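Local coordinates for haloacid dehalogenase (Pseudomonas aeruginosa, PDB 3UMC), which probably hydrolyses the carbon-halogen bond of L-2-haloacids, as a dehalogenase of the haloacid dehalogenase-like hydrolase superfamily, at residues W122-A127 / A240-D245; A127-L132 / G157-M162. All coordinates share one frame; numbering follows the deposited sequence.

In the fold
Both contacts use helix 125-132, sharing Ala127, and lie about 11 Å apart between centres. Each is partly buried, mixing buried with exposed residues. Contact 1 joins the start of that helix to the start of helix 243-251, which follows strand 238-240, at one end of this chain's sheet; it combines one hydrogen bond, from a backbone N-H to a carboxylate, with leucine and alanine packing. Contact 2 joins the next part of the helix to the loop entering strand 162-163, outermost at the sheet's other end, and is apolar, made by selenomethionine, proline and aromatic rings. They merge where Leu243 CD2 meets Met129 CG at 3.6 Å and where Leu126 CD1 packs on Leu158 CD2 at 3.7 Å.

Contact 1 of 2, residues W122-A127 / A240-D245; sequences WPDTLA and ASDLLD
The backbones come closest at Asp124 and Leu243, whose CA atoms lie 6.1 Å apart, where the chain around the beginning of helix 125-132 faces the first residue of helix 243-251. Asp124 carries the contact. With chi1 at 60°, its CG sits between the backbone N and the carbonyl carbon, and the carboxylate reaches across to helix 243-251. Asp124 OD2 accepts from Leu243 N at 3.0 Å in a nearly straight bond (174°), the N-H arriving from above the carboxylate plane. The same Asp124 OD2 lies 3.3 Å from Leu243 CD1, while the Asp124 carboxylate rests against Asp242 CB. Asp124 OD1 is engaged by a salt bridge to Arg218, which probably offsets the like charge of Asp242 nearby.

Asp242 turns its own carboxylate back to its helix: Asp242 OD1 takes Asp245 N at 3.0 Å and, weakly, Leu244 N. Deeper in, the other methyl of Leu243, CD2, touches Thr125 O at 3.8 Å. At the exposed side both methyls of Leu244 touch Ala127, its CD1 against Ala127 CB (3.8 Å) and its CD2 against Ala127 O (3.7 Å). Asp242 is thus the N-cap of helix 243-251, and Asp124 takes a further N-H of its first turn, joining two helices of the Rossmann-like core of the haloacid dehalogenase fold.

Contact 2 of 2, residues A127-L132 / G157-M162; sequences AGMHAL and GLPWDM
This is an apolar helix-to-loop contact on the Rossmann-like core of the haloacid dehalogenase fold: helix 125-132 packs against the loop that leaves helix 146-156 and enters strand 162-163, the outermost strand of this chain's sheet on that side. A Met-aromatic contact and two CH-pi contacts make up much of it. The backbones are nearest at Met129 and Pro159, with CA atoms 6.9 Å apart, and Pro159 is the centre of an inverse gamma turn.

Met129, a selenomethionine here, points its side chain into the loop. Its chain runs extended through chi2 and then bends at chi3 (80°), which carries the terminal methyl over the indole of Trp160. Met129 SE remains farther off, 4.8 Å from the centroid of the Trp160 six-membered ring. On the way Met129 SE passes Leu158 CD2 at 3.9 Å, and Met129 CB packs on Pro159 CG at 3.8 Å; the proline ring crosses the chain obliquely, its CD near both SE and CE of Met129. Leu33 and Leu138 also touch Met129, and Leu243 of helix 243-251 packs on it as well.

Nearer the surface, Pro159 serves a second partner. His130 brings its imidazole across the proline, His130 CE1 reaching Pro159 CB at 3.6 Å, while Pro159 CG stands over one face of the His130 ring, 3.9 Å from the centroid and 16° off the normal. His130 ND1 is hydrogen-bonded to Lys133, which would favour one rotation of the ring.

Beyond Trp160 the loop reaches the dimer interface, where Asp161 forms a salt bridge with Arg154 of the second subunit. Back at the indole, Met129 CE lies only 15° off the ring normal, 3.4 Å from the centroid of the Trp160 six-membered ring, displaced toward its CE3-CZ3 edge.

Contact 1 of 2, residues W122-A127 / A240-D245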
ATOM      1  N   TRP A 122      13.198   2.852  15.918  1.00 15.16           N
ATOM      2  CA  TRP A 122      14.363   3.634  16.397  1.00 14.30           C
ATOM      3  C   TRP A 122      14.017   5.104  16.581  1.00 14.71           C
ATOM      4  O   TRP A 122      13.083   5.592  15.946  1.00 15.53           O
ATOM      5  CB  TRP A 122      15.572   3.462  15.475  1.00 14.37           C
ATOM      6  CG  TRP A 122      15.966   1.992  15.240  1.00 12.12           C
ATOM      7  CD1 TRP A 122      15.797   1.305  14.100  1.00 12.34           C
ATOM      8  CD2 TRP A 122      16.570   1.095  16.153  1.00 15.75           C
ATOM      9  NE1 TRP A 122      16.257   0.038  14.218  1.00 10.64           N
ATOM     10  CE2 TRP A 122      16.738  -0.131  15.481  1.00 15.61           C
ATOM     11  CE3 TRP A 122      17.006   1.200  17.479  1.00 21.60           C
ATOM     12  CZ2 TRP A 122      17.310  -1.240  16.078  1.00 15.20           C
ATOM     13  CZ3 TRP A 122      17.583   0.091  18.082  1.00 18.51           C
ATOM     14  CH2 TRP A 122      17.745  -1.108  17.369  1.00 18.17           C
ATOM     15  N   PRO A 123      14.791   5.859  17.415  1.00 15.28           N
ATOM     16  CA  PRO A 123      14.484   7.266  17.731  1.00 14.07           C
ATOM     17  C   PRO A 123      14.358   8.202  16.563  1.00 14.68           C
ATOM     18  O   PRO A 123      13.636   9.227  16.641  1.00 13.48           O
ATOM     19  CB  PRO A 123      15.694   7.709  18.557  1.00 16.02           C
ATOM     20  CG  PRO A 123      16.136   6.424  19.282  1.00 16.62           C
ATOM     21  CD  PRO A 123      15.907   5.341  18.244  1.00 15.80           C
ATOM     22  N   ASP A 124      15.024   7.847  15.451  1.00 14.48           N
ATOM     23  CA  ASP A 124      15.016   8.644  14.259  1.00 13.50           C
ATOM     24  C   ASP A 124      13.931   8.255  13.252  1.00 13.95           C
ATOM     25  O   ASP A 124      13.690   8.959  12.270  1.00 12.30           O
ATOM     26  CB  ASP A 124      16.375   8.545  13.549  1.00 14.21           C
ATOM     27  CG  ASP A 124      16.740   7.097  13.135  1.00 14.93           C
ATOM     28  OD1 ASP A 124      17.117   6.279  14.003  1.00 15.88           O
ATOM     29  OD2 ASP A 124      16.746   6.795  11.942  1.00 13.74           O
ATOM     30  N   THR A 125      13.351   7.088  13.415  1.00 13.96           N
ATOM     31  CA  THR A 125      12.591   6.532  12.295  1.00 13.66           C
ATOM     32  C   THR A 125      11.421   7.422  11.893  1.00 14.97           C
ATOM     33  O   THR A 125      11.313   7.839  10.742  1.00 13.51           O
ATOM     34  CB  THR A 125      12.078   5.123  12.598  1.00 14.23           C
ATOM     35  OG1 THR A 125      13.187   4.234  12.635  1.00 14.48           O
ATOM     36  CG2 THR A 125      11.022   4.649  11.534  1.00 11.61           C
ATOM     37  N   LEU A 126      10.556   7.705  12.856  1.00 15.07           N
ATOM     38  CA  LEU A 126       9.363   8.507  12.623  1.00 16.04           C
ATOM     39  C   LEU A 126       9.663   9.877  12.048  1.00 15.09           C
ATOM     40  O   LEU A 126       9.088  10.305  10.981  1.00 14.86           O
ATOM     41  CB  LEU A 126       8.532   8.640  13.914  1.00 18.08           C
ATOM     42  CG  LEU A 126       7.531   7.541  14.300  1.00 24.88           C
ATOM     43  CD1 LEU A 126       8.000   6.175  13.890  1.00 29.60           C
ATOM     44  CD2 LEU A 126       7.094   7.501  15.828  1.00 30.52           C
ATOM     45  N   ALA A 127      10.608  10.557  12.652  1.00 14.14           N
ATOM     46  CA  ALA A 127      10.885  11.931  12.211  1.00 14.20           C
ATOM     47  C   ALA A 127      11.447  11.929  10.818  1.00 12.95           C
ATOM     48  O   ALA A 127      11.146  12.839  10.018  1.00 13.60           O
ATOM     49  CB  ALA A 127      11.859  12.665  13.119  1.00 12.71           C
ATOM     50  N   ALA A 240      24.341   6.896   5.651  1.00 15.03           N
ATOM     51  CA  ALA A 240      23.740   7.894   6.537  1.00 13.81           C
ATOM     52  C   ALA A 240      23.735   7.354   7.942  1.00 14.53           C
ATOM     53  O   ALA A 240      23.763   6.155   8.147  1.00 14.07           O
ATOM     54  CB  ALA A 240      22.371   8.259   6.047  1.00 12.13           C
ATOM     55  N   SER A 241      23.807   8.255   8.925  1.00 14.98           N
ATOM     56  CA  SER A 241      23.827   7.855  10.329  1.00 14.09           C
ATOM     57  C   SER A 241      22.441   7.527  10.807  1.00 13.10           C
ATOM     58  O   SER A 241      22.269   6.720  11.692  1.00 13.80           O
ATOM     59  CB  SER A 241      24.435   9.016  11.173  1.00 15.23           C
ATOM     60  OG  SER A 241      23.674  10.200  10.981  1.00 18.05           O
ATOM     61  N   ASP A 242      21.426   8.127  10.213  1.00 12.76           N
ATOM     62  CA  ASP A 242      20.083   7.858  10.577  1.00 13.09           C
ATOM     63  C   ASP A 242      19.143   8.473   9.494  1.00 12.66           C
ATOM     64  O   ASP A 242      19.599   9.067   8.549  1.00 14.31           O
ATOM     65  CB  ASP A 242      19.815   8.417  11.968  1.00 14.67           C
ATOM     66  CG  ASP A 242      20.039   9.909  12.027  1.00 15.80           C
ATOM     67  OD1 ASP A 242      19.311  10.659  11.319  1.00 18.32           O
ATOM     68  OD2 ASP A 242      20.985  10.279  12.702  1.00 20.01           O
ATOM     69  N   LEU A 243      17.832   8.297   9.586  1.00 13.73           N
ATOM     70  CA  LEU A 243      16.954   8.752   8.503  1.00 12.73           C
ATOM     71  C   LEU A 243      16.872  10.207   8.311  1.00 13.69           C
ATOM     72  O   LEU A 243      16.529  10.660   7.195  1.00 13.52           O
ATOM     73  CB  LEU A 243      15.529   8.244   8.648  1.00 12.67           C
ATOM     74  CG  LEU A 243      15.192   6.871   8.083  1.00 13.56           C
ATOM     75  CD1 LEU A 243      15.769   5.759   8.934  1.00 13.07           C
ATOM     76  CD2 LEU A 243      13.673   6.720   8.026  1.00 12.22           C
ATOM     77  N   LEU A 244      17.103  10.997   9.371  1.00 14.55           N
ATOM     78  CA  LEU A 244      17.056  12.460   9.185  1.00 14.10           C
ATOM     79  C   LEU A 244      18.322  12.916   8.483  1.00 13.51           C
ATOM     80  O   LEU A 244      18.284  13.806   7.635  1.00 10.27           O
ATOM     81  CB  LEU A 244      16.909  13.233  10.540  1.00 14.73           C
ATOM     82  CG  LEU A 244      15.486  13.370  11.050  1.00 16.77           C
ATOM     83  CD1 LEU A 244      15.468  13.868  12.574  1.00 19.15           C
ATOM     84  CD2 LEU A 244      14.584  14.288  10.106  1.00 13.32           C
ATOM     85  N   ASP A 245      19.444  12.309   8.858  1.00 13.68           N
ATOM     86  CA  ASP A 245      20.693  12.524   8.134  1.00 14.14           C
ATOM     87  C   ASP A 245      20.609  12.088   6.656  1.00 14.12           C
ATOM     88  O   ASP A 245      21.179  12.731   5.798  1.00 14.40           O
ATOM     89  CB  ASP A 245      21.845  11.847   8.857  1.00 13.80           C
ATOM     90  CG  ASP A 245      23.199  12.116   8.198  1.00 18.39           C
ATOM     91  OD1 ASP A 245      23.587  13.307   8.112  1.00 19.81           O
ATOM     92  OD2 ASP A 245      23.865  11.118   7.745  1.00 20.56           O
TER

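Contact 2 of 2, residues A127-L132 / G157-M162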
ATOM      1  N   ALA A 127      10.608  10.557  12.652  1.00 14.14           N
ATOM      2  CA  ALA A 127      10.885  11.931  12.211  1.00 14.20           C
ATOM      3  C   ALA A 127      11.447  11.929  10.818  1.00 12.95           C
ATOM      4  O   ALA A 127      11.146  12.839  10.018  1.00 13.60           O
ATOM      5  CB  ALA A 127      11.859  12.665  13.119  1.00 12.71           C
ATOM      6  N   GLY A 128      12.364  11.005  10.597  1.00 11.17           N
ATOM      7  CA  GLY A 128      13.049  10.910   9.339  1.00 10.34           C
ATOM      8  C   GLY A 128      12.065  10.523   8.238  1.00  9.96           C
ATOM      9  O   GLY A 128      12.124  11.056   7.156  1.00  9.18           O
HETATM   10  N   MSE A 129      11.158   9.605   8.524  1.00 10.62           N
HETATM   11  CA  MSE A 129      10.185   9.237   7.484  1.00 12.95           C
HETATM   12  C   MSE A 129       9.303  10.470   7.132  1.00 14.19           C
HETATM   13  O   MSE A 129       9.043  10.740   5.942  1.00 14.18           O
HETATM   14  CB  MSE A 129       9.372   8.027   7.905  1.00 11.74           C
HETATM   15  CG  MSE A 129      10.119   6.699   7.812  1.00 11.48           C
HETATM   16 SE   MSE A 129       8.983   5.270   8.335  1.00 23.41          SE
HETATM   17  CE  MSE A 129       7.961   5.051   6.635  1.00 20.64           C
ATOM     18  N   HIS A 130       8.882  11.224   8.167  1.00 15.45           N
ATOM     19  CA  HIS A 130       8.069  12.414   7.959  1.00 15.47           C
ATOM     20  C   HIS A 130       8.790  13.424   7.245  1.00 16.96           C
ATOM     21  O   HIS A 130       8.168  14.136   6.478  1.00 19.82           O
ATOM     22  CB  HIS A 130       7.491  12.990   9.260  1.00 17.24           C
ATOM     23  CG  HIS A 130       6.285  12.255   9.723  1.00 12.08           C
ATOM     24  ND1 HIS A 130       5.137  12.212   8.972  1.00 13.98           N
ATOM     25  CD2 HIS A 130       6.087  11.445  10.776  1.00 14.99           C
ATOM     26  CE1 HIS A 130       4.247  11.460   9.599  1.00 15.61           C
ATOM     27  NE2 HIS A 130       4.809  10.968  10.687  1.00 18.50           N
ATOM     28  N   ALA A 131      10.114  13.532   7.444  1.00 16.33           N
ATOM     29  CA  ALA A 131      10.886  14.436   6.621  1.00 15.98           C
ATOM     30  C   ALA A 131      10.970  14.001   5.118  1.00 15.89           C
ATOM     31  O   ALA A 131      10.836  14.821   4.195  1.00 17.48           O
ATOM     32  CB  ALA A 131      12.334  14.593   7.203  1.00 14.44           C
ATOM     33  N   LEU A 132      11.320  12.751   4.891  1.00 14.69           N
ATOM     34  CA  LEU A 132      11.517  12.235   3.550  1.00 14.48           C
ATOM     35  C   LEU A 132      10.232  12.240   2.749  1.00 16.08           C
ATOM     36  O   LEU A 132      10.282  12.341   1.531  1.00 17.73           O
ATOM     37  CB  LEU A 132      12.097  10.814   3.598  1.00 13.02           C
ATOM     38  CG  LEU A 132      13.485  10.695   4.188  1.00 12.30           C
ATOM     39  CD1 LEU A 132      13.784   9.287   4.745  1.00 13.17           C
ATOM     40  CD2 LEU A 132      14.528  11.163   3.170  1.00  8.84           C
ATOM     41  N   GLY A 157       3.309   4.023  14.000  1.00 18.18           N
ATOM     42  CA  GLY A 157       3.007   5.250  13.297  1.00 16.85           C
ATOM     43  C   GLY A 157       3.801   5.485  11.986  1.00 15.98           C
ATOM     44  O   GLY A 157       4.024   6.602  11.575  1.00 16.09           O
ATOM     45  N   LEU A 158       4.232   4.445  11.316  1.00 14.87           N
ATOM     46  CA  LEU A 158       4.981   4.625  10.072  1.00 13.69           C
ATOM     47  C   LEU A 158       4.076   5.207   8.950  1.00 13.67           C
ATOM     48  O   LEU A 158       3.020   4.657   8.615  1.00 15.98           O
ATOM     49  CB  LEU A 158       5.573   3.272   9.707  1.00 13.56           C
ATOM     50  CG  LEU A 158       6.420   2.566  10.782  1.00 15.78           C
ATOM     51  CD1 LEU A 158       7.129   1.366  10.156  1.00 13.06           C
ATOM     52  CD2 LEU A 158       7.469   3.508  11.407  1.00  9.02           C
ATOM     53  N   PRO A 159       4.436   6.351   8.397  1.00 13.01           N
ATOM     54  CA  PRO A 159       3.613   7.012   7.386  1.00 12.11           C
ATOM     55  C   PRO A 159       4.006   6.568   5.947  1.00 12.83           C
ATOM     56  O   PRO A 159       4.600   7.346   5.245  1.00 14.29           O
ATOM     57  CB  PRO A 159       3.971   8.450   7.581  1.00 11.82           C
ATOM     58  CG  PRO A 159       5.539   8.347   7.840  1.00 12.95           C
ATOM     59  CD  PRO A 159       5.588   7.173   8.803  1.00 13.28           C
ATOM     60  N   TRP A 160       3.576   5.361   5.548  1.00 12.37           N
ATOM     61  CA  TRP A 160       3.817   4.772   4.245  1.00 12.41           C
ATOM     62  C   TRP A 160       2.875   5.365   3.199  1.00 12.41           C
ATOM     63  O   TRP A 160       1.725   5.624   3.485  1.00 14.24           O
ATOM     64  CB  TRP A 160       3.504   3.272   4.267  1.00 12.09           C
ATOM     65  CG  TRP A 160       4.359   2.472   5.133  1.00 11.10           C
ATOM     66  CD1 TRP A 160       3.946   1.692   6.184  1.00 10.21           C
ATOM     67  CD2 TRP A 160       5.783   2.401   5.108  1.00 10.64           C
ATOM     68  NE1 TRP A 160       5.036   1.075   6.762  1.00 13.66           N
ATOM     69  CE2 TRP A 160       6.176   1.519   6.141  1.00  9.20           C
ATOM     70  CE3 TRP A 160       6.756   2.901   4.257  1.00 10.49           C
ATOM     71  CZ2 TRP A 160       7.482   1.157   6.333  1.00  8.72           C
ATOM     72  CZ3 TRP A 160       8.023   2.530   4.428  1.00  8.85           C
ATOM     73  CH2 TRP A 160       8.408   1.687   5.496  1.00  8.54           C
ATOM     74  N   ASP A 161       3.372   5.582   2.010  1.00 11.90           N
ATOM     75  CA  ASP A 161       2.477   5.780   0.860  1.00 13.44           C
ATOM     76  C   ASP A 161       1.962   4.408   0.410  1.00 14.41           C
ATOM     77  O   ASP A 161       0.828   4.288   0.010  1.00 16.62           O
ATOM     78  CB  ASP A 161       3.227   6.375  -0.279  1.00 11.68           C
ATOM     79  CG  ASP A 161       3.560   7.817  -0.053  1.00 16.06           C
ATOM     80  OD1 ASP A 161       2.641   8.621  -0.264  1.00 16.46           O
ATOM     81  OD2 ASP A 161       4.733   8.142   0.301  1.00 15.73           O
HETATM   82  N   MSE A 162       2.796   3.370   0.498  1.00 15.47           N
HETATM   83  CA  MSE A 162       2.437   2.044  -0.015  1.00 14.84           C
HETATM   84  C   MSE A 162       3.223   0.966   0.727  1.00 13.06           C
HETATM   85  O   MSE A 162       4.334   1.208   1.215  1.00 11.55           O
HETATM   86  CB  MSE A 162       2.819   2.012  -1.498  1.00 16.34           C
HETATM   87  CG  MSE A 162       2.476   0.744  -2.298  1.00 18.02           C
HETATM   88 SE   MSE A 162       0.637   0.114  -2.142  1.00 29.04          SE
HETATM   89  CE  MSE A 162       0.753  -1.621  -3.178  1.00 21.62           C
TER